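Putative large adhesion protein (Lap) involved in biofilm formation (Marinobacter hydrocarbonoclasticus ATCC 49840, PDB 6M8M) is a putative biofilm-linked RTX adhesin whose PA14 domain binds glucose beside a calcium ion, probably to attach the cell to surface sugars. Local coordinates at residues Y45-G48 with G52-S55; K92-L97 with S105-N110; G138-I141 with Q146-A149; I141-Q146 with S163-T168. All blocks are in the same frame, centred on the assembly; numbering follows the deposited sequence.

Contact 1. Residues Y45-G48 with G52-S55; sequences YAQG and GNLS. With CA (calcium ion), chain D.
A calcium site pins the loop between strand 38-45 and helix 57-66 to itself, with Q47 and N53 meeting at the metal. Q47 OE1 and N53 OD1 each lie 2.3 Å from the calcium ion, and the shared cation draws these two amide oxygens to within 3.0 Å of each other. The Q47 side chain gets there by running out extended, with CG anti to the backbone N (chi1 -178°), and its amide plane is turned 37° from that of N53. Water 1, both carboxylate oxygens of D113 and the carbonyl of Q182 complete the ligands. Away from the metal, Y45 joins the two arms a second time. Its OH donates to G52 O over 2.6 Å, lying in the carbonyl plane on a lone pair of that oxygen. L54 CD2 sits almost squarely over the middle of the tyrosine ring, 3.5 Å from the centroid of Y45 and 7° off the normal, a close CH-pi contact. F63 meets the same ring edge to face. Since Q182 also lines the glucose pocket, and the N53 side chain is about 7 Å from the sugar, this is a calcium-clamped loop at the edge of a PA14 sugar-binding site.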
loop_
_atom_site.group_PDB
_atom_site.type_symbol
_atom_site.label_atom_id
_atom_site.label_comp_id
_atom_site.label_asym_id
_atom_site.label_seq_id
_atom_site.Cartn_x
_atom_site.Cartn_y
_atom_site.Cartn_z
ATOM N N TYR A 45 3.924 1.524 14.292
ATOM C CA TYR A 45 4.897 2.572 14.580
ATOM C C TYR A 45 4.367 3.390 15.746
ATOM O O TYR A 45 3.233 3.870 15.705
ATOM C CB TYR A 45 5.099 3.441 13.349
ATOM C CG TYR A 45 6.071 4.597 13.523
ATOM C CD1 TYR A 45 5.668 5.780 14.119
ATOM C CD2 TYR A 45 7.370 4.520 13.057
ATOM C CE1 TYR A 45 6.540 6.855 14.257
ATOM C CE2 TYR A 45 8.245 5.591 13.192
ATOM C CZ TYR A 45 7.815 6.753 13.779
ATOM O OH TYR A 45 8.690 7.825 13.873
ATOM N N ALA A 46 5.185 3.526 16.786
ATOM C CA ALA A 46 4.809 4.219 18.015
ATOM C C ALA A 46 5.455 5.595 18.020
ATOM O O ALA A 46 6.659 5.726 18.255
ATOM C CB ALA A 46 5.263 3.412 19.231
ATOM N N GLN A 47 4.658 6.629 17.773
ATOM C CA GLN A 47 5.183 7.985 17.825
ATOM C C GLN A 47 5.653 8.266 19.244
ATOM O O GLN A 47 4.926 8.028 20.209
ATOM C CB GLN A 47 4.094 8.974 17.417
ATOM C CG GLN A 47 4.564 10.416 17.382
ATOM C CD GLN A 47 3.584 11.317 16.678
ATOM O OE1 GLN A 47 2.889 10.884 15.749
ATOM N NE2 GLN A 47 3.548 12.584 17.062
ATOM N N GLY A 48 6.867 8.777 19.368
ATOM C CA GLY A 48 7.577 8.808 20.626
ATOM C C GLY A 48 8.726 7.833 20.527
ATOM O O GLY A 48 9.788 8.178 20.018
ATOM N N GLY A 52 9.388 10.660 15.441
ATOM C CA GLY A 52 8.342 11.637 15.251
ATOM C C GLY A 52 7.193 11.106 14.415
ATOM O O GLY A 52 7.178 9.965 13.939
ATOM N N ASN A 53 6.196 11.965 14.240
ATOM C CA ASN A 53 5.037 11.619 13.433
ATOM C C ASN A 53 5.465 11.130 12.057
ATOM O O ASN A 53 6.403 11.658 11.464
ATOM C CB ASN A 53 4.169 12.864 13.282
ATOM C CG ASN A 53 2.816 12.556 12.705
ATOM O OD1 ASN A 53 2.307 11.442 12.841
ATOM N ND2 ASN A 53 2.219 13.536 12.056
ATOM N N LEU A 54 4.783 10.116 11.541
ATOM C CA LEU A 54 5.022 9.712 10.164
ATOM C C LEU A 54 4.531 10.807 9.236
ATOM O O LEU A 54 3.397 11.273 9.354
ATOM C CB LEU A 54 4.305 8.410 9.842
ATOM C CG LEU A 54 4.832 7.196 10.604
ATOM C CD1 LEU A 54 4.087 5.950 10.116
ATOM C CD2 LEU A 54 6.331 7.003 10.451
ATOM N N SER A 55 5.375 11.216 8.302
ATOM C CA SER A 55 4.967 12.285 7.399
ATOM C C SER A 55 5.608 12.248 6.020
ATOM O O SER A 55 5.241 13.089 5.197
ATOM C CB SER A 55 5.235 13.647 8.024
ATOM O OG SER A 55 6.629 13.843 8.112
HETATM CA CA CA D . 1.214 10.092 14.407
HETATM O O HOH W 1 -0.016 12.226 14.438
#

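Contact 2. Residues K92-L97 with S105-N110; sequences KVQSFL and STDPEN. With CA (calcium ion), chain C.
Q94 reaches out from helix 92-96 and sets the NE2 end of its amide over the D107 carboxylate, the two planes 82° apart. Q94 NE2 donates to D107 OD1 at 3.0 Å with an N-H...O angle of 156°. The donor descends from above the carboxylate plane of D107, while the acceptor stays close to the plane of the glutamine amide. A bend at chi2 (82°) turns the Q94 amide toward the loop, where both of its ends find partners. Q94 OE1 accepts from water 3 at 2.8 Å, and that water is itself a calcium ligand; NE2 also donates to water 2. With both ends engaged, the amide's rotation is settled, and Q94 becomes a second-shell residue holding one protein ligand and one water ligand in place. The calcium ion is bound by D107 OD1, P108 O and N110 OD1, each at 2.4 Å, with four waters bringing the count to seven. Proximity to the cation probably keeps D107 ionised. Beside these polar contacts the buried V93 and P108 touch, V93 CG1 lying 3.9 Å from P108 CG, and Y42 of strand 38-45 touches both. The whole is a short, water-rich calcium-binding loop in the PA14 domain, braced by a neighbouring helix through a glutamine amide.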
loop_
_atom_site.group_PDB
_atom_site.type_symbol
_atom_site.label_atom_id
_atom_site.label_comp_id
_atom_site.label_asym_id
_atom_site.label_seq_id
_atom_site.Cartn_x
_atom_site.Cartn_y
_atom_site.Cartn_z
ATOM N N LYS A 92 -8.408 -2.201 14.339
ATOM C CA LYS A 92 -8.611 -1.314 13.194
ATOM C C LYS A 92 -7.999 -1.848 11.901
ATOM O O LYS A 92 -8.608 -1.707 10.835
ATOM C CB LYS A 92 -8.136 0.108 13.528
ATOM C CG LYS A 92 -8.996 0.792 14.581
ATOM C CD LYS A 92 -10.364 1.164 13.999
ATOM C CE LYS A 92 -11.347 1.652 15.049
ATOM N NZ LYS A 92 -10.801 2.710 15.917
ATOM N N VAL A 93 -6.824 -2.475 11.945
ATOM C CA VAL A 93 -6.267 -3.005 10.705
ATOM C C VAL A 93 -7.167 -4.117 10.181
ATOM O O VAL A 93 -7.343 -4.265 8.966
ATOM C CB VAL A 93 -4.795 -3.445 10.844
ATOM C CG1 VAL A 93 -4.617 -4.587 11.810
ATOM C CG2 VAL A 93 -4.244 -3.812 9.471
ATOM N N GLN A 94 -7.780 -4.897 11.075
ATOM C CA GLN A 94 -8.695 -5.942 10.638
ATOM C C GLN A 94 -9.873 -5.336 9.880
ATOM O O GLN A 94 -10.225 -5.798 8.788
ATOM C CB GLN A 94 -9.170 -6.756 11.839
ATOM C CG GLN A 94 -8.106 -7.654 12.456
ATOM C CD GLN A 94 -7.163 -6.955 13.417
ATOM O OE1 GLN A 94 -7.360 -5.805 13.803
ATOM N NE2 GLN A 94 -6.133 -7.674 13.825
ATOM N N SER A 95 -10.478 -4.283 10.425
ATOM C CA SER A 95 -11.576 -3.630 9.720
ATOM C C SER A 95 -11.103 -3.003 8.414
ATOM O O SER A 95 -11.777 -3.105 7.381
ATOM C CB SER A 95 -12.209 -2.579 10.625
ATOM O OG SER A 95 -12.781 -3.178 11.774
ATOM N N PHE A 96 -9.938 -2.348 8.446
ATOM C CA PHE A 96 -9.391 -1.669 7.269
ATOM C C PHE A 96 -9.222 -2.606 6.092
ATOM O O PHE A 96 -9.548 -2.235 4.962
ATOM C CB PHE A 96 -8.049 -1.062 7.709
ATOM C CG PHE A 96 -7.208 -0.394 6.640
ATOM C CD1 PHE A 96 -7.406 0.938 6.311
ATOM C CD2 PHE A 96 -6.124 -1.049 6.101
ATOM C CE1 PHE A 96 -6.572 1.580 5.424
ATOM C CE2 PHE A 96 -5.280 -0.414 5.209
ATOM C CZ PHE A 96 -5.508 0.912 4.884
ATOM N N LEU A 97 -8.702 -3.802 6.332
ATOM C CA LEU A 97 -8.364 -4.725 5.256
ATOM C C LEU A 97 -9.571 -5.461 4.680
ATOM O O LEU A 97 -9.415 -6.201 3.699
ATOM C CB LEU A 97 -7.323 -5.731 5.741
ATOM C CG LEU A 97 -5.923 -5.184 5.980
ATOM C CD1 LEU A 97 -5.005 -6.285 6.492
ATOM C CD2 LEU A 97 -5.330 -4.533 4.750
ATOM N N SER A 105 -1.474 -12.732 9.518
ATOM C CA SER A 105 -0.761 -13.793 10.216
ATOM C C SER A 105 -0.964 -13.742 11.719
ATOM O O SER A 105 -0.793 -14.772 12.397
ATOM C CB SER A 105 0.740 -13.693 9.922
ATOM O OG SER A 105 1.227 -12.407 10.282
ATOM N N THR A 106 -1.346 -12.593 12.255
ATOM C CA THR A 106 -1.544 -12.393 13.679
ATOM C C THR A 106 -2.281 -11.071 13.814
ATOM O O THR A 106 -2.406 -10.311 12.846
ATOM C CB THR A 106 -0.203 -12.366 14.422
ATOM O OG1 THR A 106 -0.443 -12.432 15.831
ATOM C CG2 THR A 106 0.588 -11.119 14.104
ATOM N N ASP A 107 -2.739 -10.774 15.025
ATOM C CA ASP A 107 -3.241 -9.444 15.352
ATOM C C ASP A 107 -2.041 -8.625 15.807
ATOM O O ASP A 107 -1.513 -8.874 16.904
ATOM C CB ASP A 107 -4.285 -9.522 16.448
ATOM C CG ASP A 107 -4.851 -8.163 16.828
ATOM O OD1 ASP A 107 -4.406 -7.138 16.256
ATOM O OD2 ASP A 107 -5.758 -8.100 17.697
ATOM N N PRO A 108 -1.536 -7.704 15.000
ATOM C CA PRO A 108 -0.344 -6.953 15.400
ATOM C C PRO A 108 -0.639 -6.031 16.570
ATOM O O PRO A 108 -1.778 -5.652 16.821
ATOM C CB PRO A 108 0.010 -6.158 14.142
ATOM C CG PRO A 108 -1.305 -5.955 13.464
ATOM C CD PRO A 108 -2.134 -7.192 13.752
ATOM N N GLU A 109 0.411 -5.667 17.291
ATOM C CA GLU A 109 0.256 -4.737 18.399
ATOM C C GLU A 109 -0.358 -3.433 17.914
ATOM O O GLU A 109 -0.195 -3.040 16.754
ATOM C CB GLU A 109 1.615 -4.476 19.048
ATOM C CG GLU A 109 2.568 -3.701 18.171
ATOM C CD GLU A 109 4.017 -3.817 18.622
ATOM O OE1 GLU A 109 4.637 -4.879 18.387
ATOM O OE2 GLU A 109 4.537 -2.851 19.210
ATOM N N ASN A 110 -1.090 -2.783 18.805
ATOM C CA ASN A 110 -1.691 -1.492 18.509
ATOM C C ASN A 110 -0.667 -0.365 18.658
ATOM O O ASN A 110 0.303 -0.472 19.411
ATOM C CB ASN A 110 -2.848 -1.238 19.465
ATOM C CG ASN A 110 -3.916 -2.312 19.381
ATOM O OD1 ASN A 110 -4.102 -2.943 18.340
ATOM N ND2 ASN A 110 -4.612 -2.538 20.477
HETATM CA CA CA C . -4.002 -4.926 17.071
HETATM O O HOH W 2 -5.827 -10.403 12.907
HETATM O O HOH W 3 -5.577 -4.346 15.355
HETATM O O HOH W 4 -6.230 -5.422 18.028
HETATM O O HOH W 5 -2.871 -3.438 15.500
HETATM O O HOH W 6 -3.443 -5.821 19.222
#

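Contact 3. Residues G138-I141 with Q146-A149; sequences GYRI and QTVA
I141 packs against V148 and A149 at the apolar centre of this hairpin. I141 CG2 meets V148 CG2 at 3.8 Å, the two side chains crossing at about a right angle, while I141 CD1 lies 4.1 Å from A149 CB. With its CG1 anti to the carbonyl carbon (chi1 -53°), the isoleucine spreads its two branches, CG2 going to the valine and CD1 to the alanine. F131 and V133 of strand 128-136 close over I141, so the cluster belongs to the interior between the sheets. Next to it the backbones join. I141 N donates to A149 O at 2.8 Å, almost straight at 177°. The carbonyl of I141 receives two N-H groups in return: V148 N at 2.9 Å, also nearly straight, and A149 N in a weak bond of 3.4 Å. On the outer side R140 passes T147 at about a right angle, R140 CD standing 3.5 Å from T147 OG1, which lies over one face of the guanidinium group. The far end of that arginine is held by E150 in a salt bridge, further along the strand of T147. Two successive residues, V148 and A149, set against the single I141 make a classic beta bulge in an antiparallel hairpin of the PA14 domain's beta-sandwich.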
loop_
_atom_site.group_PDB
_atom_site.type_symbol
_atom_site.label_atom_id
_atom_site.label_comp_id
_atom_site.label_asym_id
_atom_site.label_seq_id
_atom_site.Cartn_x
_atom_site.Cartn_y
_atom_site.Cartn_z
ATOM N N GLY A 138 -0.247 9.101 3.307
ATOM C CA GLY A 138 0.594 9.112 2.133
ATOM C C GLY A 138 0.957 7.737 1.607
ATOM O O GLY A 138 0.668 6.709 2.208
ATOM N N TYR A 139 1.633 7.757 0.463
ATOM C CA TYR A 139 2.004 6.518 -0.201
ATOM C C TYR A 139 2.997 6.800 -1.317
ATOM O O TYR A 139 3.141 7.932 -1.791
ATOM C CB TYR A 139 0.789 5.787 -0.815
ATOM C CG TYR A 139 0.065 6.670 -1.795
ATOM C CD1 TYR A 139 -0.866 7.585 -1.349
ATOM C CD2 TYR A 139 0.366 6.659 -3.154
ATOM C CE1 TYR A 139 -1.501 8.448 -2.209
ATOM C CE2 TYR A 139 -0.265 7.545 -4.039
ATOM C CZ TYR A 139 -1.195 8.438 -3.548
ATOM O OH TYR A 139 -1.823 9.324 -4.410
ATOM N N ARG A 140 3.651 5.728 -1.763
ATOM C CA ARG A 140 4.439 5.736 -2.987
ATOM C C ARG A 140 4.274 4.385 -3.663
ATOM O O ARG A 140 4.354 3.347 -2.991
ATOM C CB ARG A 140 5.921 5.988 -2.727
ATOM C CG ARG A 140 6.726 5.934 -4.043
ATOM C CD ARG A 140 8.177 6.263 -3.861
ATOM N NE ARG A 140 8.348 7.682 -3.598
ATOM C CZ ARG A 140 9.493 8.227 -3.231
ATOM N NH1 ARG A 140 10.572 7.469 -3.062
ATOM N NH2 ARG A 140 9.552 9.523 -3.004
ATOM N N ILE A 141 4.060 4.394 -4.976
ATOM C CA ILE A 141 4.069 3.197 -5.811
ATOM C C ILE A 141 5.267 3.276 -6.745
ATOM O O ILE A 141 5.456 4.279 -7.439
ATOM C CB ILE A 141 2.778 3.064 -6.647
ATOM C CG1 ILE A 141 1.545 3.167 -5.748
ATOM C CG2 ILE A 141 2.823 1.770 -7.458
ATOM C CD1 ILE A 141 0.232 2.913 -6.446
ATOM N N GLN A 146 10.979 2.570 -10.287
ATOM C CA GLN A 146 10.688 3.953 -10.628
ATOM C C GLN A 146 9.360 4.384 -10.025
ATOM O O GLN A 146 8.381 3.648 -10.079
ATOM C CB GLN A 146 10.635 4.107 -12.140
ATOM C CG GLN A 146 11.989 3.906 -12.801
ATOM C CD GLN A 146 12.942 5.054 -12.501
ATOM O OE1 GLN A 146 12.609 6.223 -12.719
ATOM N NE2 GLN A 146 14.117 4.730 -11.981
ATOM N N THR A 147 9.322 5.583 -9.472
ATOM C CA THR A 147 8.091 6.104 -8.898
ATOM C C THR A 147 7.078 6.367 -9.988
ATOM O O THR A 147 7.362 7.086 -10.954
ATOM C CB THR A 147 8.385 7.393 -8.139
ATOM O OG1 THR A 147 9.304 7.081 -7.096
ATOM C CG2 THR A 147 7.122 7.996 -7.570
ATOM N N VAL A 148 5.880 5.822 -9.820
ATOM C CA VAL A 148 4.793 6.031 -10.768
ATOM C C VAL A 148 3.569 6.654 -10.124
ATOM O O VAL A 148 2.637 7.040 -10.841
ATOM C CB VAL A 148 4.410 4.738 -11.521
ATOM C CG1 VAL A 148 5.618 4.183 -12.294
ATOM C CG2 VAL A 148 3.846 3.688 -10.582
ATOM N N ALA A 149 3.502 6.726 -8.799
ATOM C CA ALA A 149 2.418 7.431 -8.122
ATOM C C ALA A 149 2.880 7.723 -6.710
ATOM O O ALA A 149 3.589 6.904 -6.118
ATOM C CB ALA A 149 1.136 6.588 -8.067
#

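Contact 4. Residues I141-Q146 with S163-T168; sequences IEVNGQ and SEFTLT
V143 stands over one face of the F165 ring and carries most of this contact. Its CG2 lies 4.3 Å from the centroid of F165, 26° off the normal, a CH-pi contact displaced toward the CE2 side of the ring, where V143 CG2 and F165 CE2 are 3.9 Å apart. V143 CG1 also touches the ring near CE2 and looks on toward L167, with L167 CD2 4.3 Å away; L167 CD2 itself lies in the plane of the phenylalanine ring, at its edge. The chi1 torsion of F165 (60°), with CG between the backbone N and the carbonyl carbon, sets the ring face against the valine. One shell out, the type I' turn from V143 to Q146 fixes the valine: V143 N donates to Q146 O over 2.9 Å, and Q146 N returns a bond to V143 O. Within that turn the N144 amide is held at both ends, by H173 and by the backbone N of S174. The turn of hairpin 139-151 is thus anchored to the start of strand 174-181 through N144, and V143 also leans on the end of strand 158-166, with V148 of strand 146-151 and Y129 of strand 128-136 packed around F165.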
loop_
_atom_site.group_PDB
_atom_site.type_symbol
_atom_site.label_atom_id
_atom_site.label_comp_id
_atom_site.label_asym_id
_atom_site.label_seq_id
_atom_site.Cartn_x
_atom_site.Cartn_y
_atom_site.Cartn_z
ATOM N N ILE A 141 4.060 4.394 -4.976
ATOM C CA ILE A 141 4.069 3.197 -5.811
ATOM C C ILE A 141 5.267 3.276 -6.745
ATOM O O ILE A 141 5.456 4.279 -7.439
ATOM C CB ILE A 141 2.778 3.064 -6.647
ATOM C CG1 ILE A 141 1.545 3.167 -5.748
ATOM C CG2 ILE A 141 2.823 1.770 -7.458
ATOM C CD1 ILE A 141 0.232 2.913 -6.446
ATOM N N GLU A 142 6.060 2.222 -6.770
ATOM C CA GLU A 142 7.184 2.087 -7.686
ATOM C C GLU A 142 6.991 0.849 -8.547
ATOM O O GLU A 142 6.560 -0.200 -8.056
ATOM C CB GLU A 142 8.497 1.969 -6.906
ATOM C CG GLU A 142 8.896 3.245 -6.199
ATOM C CD GLU A 142 10.075 3.073 -5.255
ATOM O OE1 GLU A 142 10.506 1.920 -5.037
ATOM O OE2 GLU A 142 10.566 4.099 -4.732
ATOM N N VAL A 143 7.284 0.968 -9.836
ATOM C CA VAL A 143 7.261 -0.155 -10.770
ATOM C C VAL A 143 8.653 -0.248 -11.357
ATOM O O VAL A 143 9.175 0.742 -11.890
ATOM C CB VAL A 143 6.199 0.023 -11.860
ATOM C CG1 VAL A 143 6.371 -1.037 -12.949
ATOM C CG2 VAL A 143 4.806 -0.067 -11.248
ATOM N N ASN A 144 9.283 -1.410 -11.199
ATOM C CA ASN A 144 10.659 -1.615 -11.640
ATOM C C ASN A 144 11.564 -0.521 -11.088
ATOM O O ASN A 144 12.455 -0.006 -11.774
ATOM C CB ASN A 144 10.737 -1.723 -13.156
ATOM C CG ASN A 144 10.244 -3.071 -13.657
ATOM O OD1 ASN A 144 10.520 -4.109 -13.054
ATOM N ND2 ASN A 144 9.482 -3.056 -14.742
ATOM N N GLY A 145 11.324 -0.158 -9.830
ATOM C CA GLY A 145 12.155 0.778 -9.111
ATOM C C GLY A 145 11.894 2.242 -9.386
ATOM O O GLY A 145 12.542 3.092 -8.762
ATOM N N GLN A 146 10.979 2.570 -10.287
ATOM C CA GLN A 146 10.688 3.953 -10.628
ATOM C C GLN A 146 9.360 4.384 -10.025
ATOM O O GLN A 146 8.381 3.648 -10.079
ATOM C CB GLN A 146 10.635 4.107 -12.140
ATOM C CG GLN A 146 11.989 3.906 -12.801
ATOM C CD GLN A 146 12.942 5.054 -12.501
ATOM O OE1 GLN A 146 12.609 6.223 -12.719
ATOM N NE2 GLN A 146 14.117 4.730 -11.981
ATOM N N SER A 163 1.437 8.837 -12.815
ATOM C CA SER A 163 1.966 8.999 -14.162
ATOM C C SER A 163 1.783 7.728 -14.985
ATOM O O SER A 163 1.841 6.613 -14.461
ATOM C CB SER A 163 3.446 9.379 -14.136
ATOM O OG SER A 163 4.205 8.520 -13.312
ATOM N N GLU A 164 1.567 7.899 -16.288
ATOM C CA GLU A 164 1.612 6.765 -17.194
ATOM C C GLU A 164 3.004 6.156 -17.155
ATOM O O GLU A 164 4.006 6.872 -17.041
ATOM C CB GLU A 164 1.236 7.195 -18.610
ATOM C CG GLU A 164 -0.219 7.632 -18.729
ATOM C CD GLU A 164 -0.611 8.114 -20.113
ATOM O OE1 GLU A 164 -1.807 8.061 -20.448
ATOM O OE2 GLU A 164 0.272 8.564 -20.860
ATOM N N PHE A 165 3.068 4.833 -17.207
ATOM C CA PHE A 165 4.342 4.134 -17.247
ATOM C C PHE A 165 4.239 3.026 -18.280
ATOM O O PHE A 165 3.186 2.404 -18.431
ATOM C CB PHE A 165 4.762 3.594 -15.866
ATOM C CG PHE A 165 3.807 2.613 -15.260
ATOM C CD1 PHE A 165 2.714 3.048 -14.526
ATOM C CD2 PHE A 165 4.022 1.250 -15.368
ATOM C CE1 PHE A 165 1.848 2.151 -13.954
ATOM C CE2 PHE A 165 3.143 0.348 -14.782
ATOM C CZ PHE A 165 2.064 0.802 -14.074
ATOM N N THR A 166 5.333 2.782 -18.977
ATOM C CA THR A 166 5.409 1.704 -19.961
ATOM C C THR A 166 6.354 0.650 -19.426
ATOM O O THR A 166 7.462 0.961 -18.986
ATOM C CB THR A 166 5.868 2.258 -21.309
ATOM O OG1 THR A 166 4.881 3.199 -21.763
ATOM C CG2 THR A 166 6.032 1.162 -22.332
ATOM N N LEU A 167 5.909 -0.591 -19.426
ATOM C CA LEU A 167 6.754 -1.657 -18.903
ATOM C C LEU A 167 8.036 -1.733 -19.719
ATOM O O LEU A 167 8.021 -1.584 -20.939
ATOM C CB LEU A 167 6.004 -2.979 -18.930
ATOM C CG LEU A 167 4.689 -3.000 -18.148
ATOM C CD1 LEU A 167 3.995 -4.352 -18.305
ATOM C CD2 LEU A 167 4.898 -2.691 -16.685
ATOM N N THR A 168 9.151 -1.932 -19.025
ATOM C CA THR A 168 10.479 -1.863 -19.628
ATOM C C THR A 168 11.288 -3.086 -19.226
ATOM O O THR A 168 11.261 -3.506 -18.066
ATOM C CB THR A 168 11.187 -0.567 -19.178
ATOM O OG1 THR A 168 10.410 0.571 -19.588
ATOM C CG2 THR A 168 12.569 -0.455 -19.789
#

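Overall arrangement
From the N terminus, contact 1 comes first and closes the short loop that follows strand 38-45. Contact 2 then closes a longer connection, tying helix 92-96 to the loop ahead of strand 113-122. Each of these two holds its own calcium ion, and their centres are about 18 Å apart. Contact 3, the hairpin of strands 139-143 and 146-151, follows in series, on the opposite side of the chain's centre from contact 2. Contact 4 starts from the same strand, its span from I141 to T168 enclosing the 146-149 half of the hairpin, and reaches across to strand 158-166. Contacts 3 and 4 touch, and V148 O with S163 N probably forms a hydrogen bond between them, linking the two sheets.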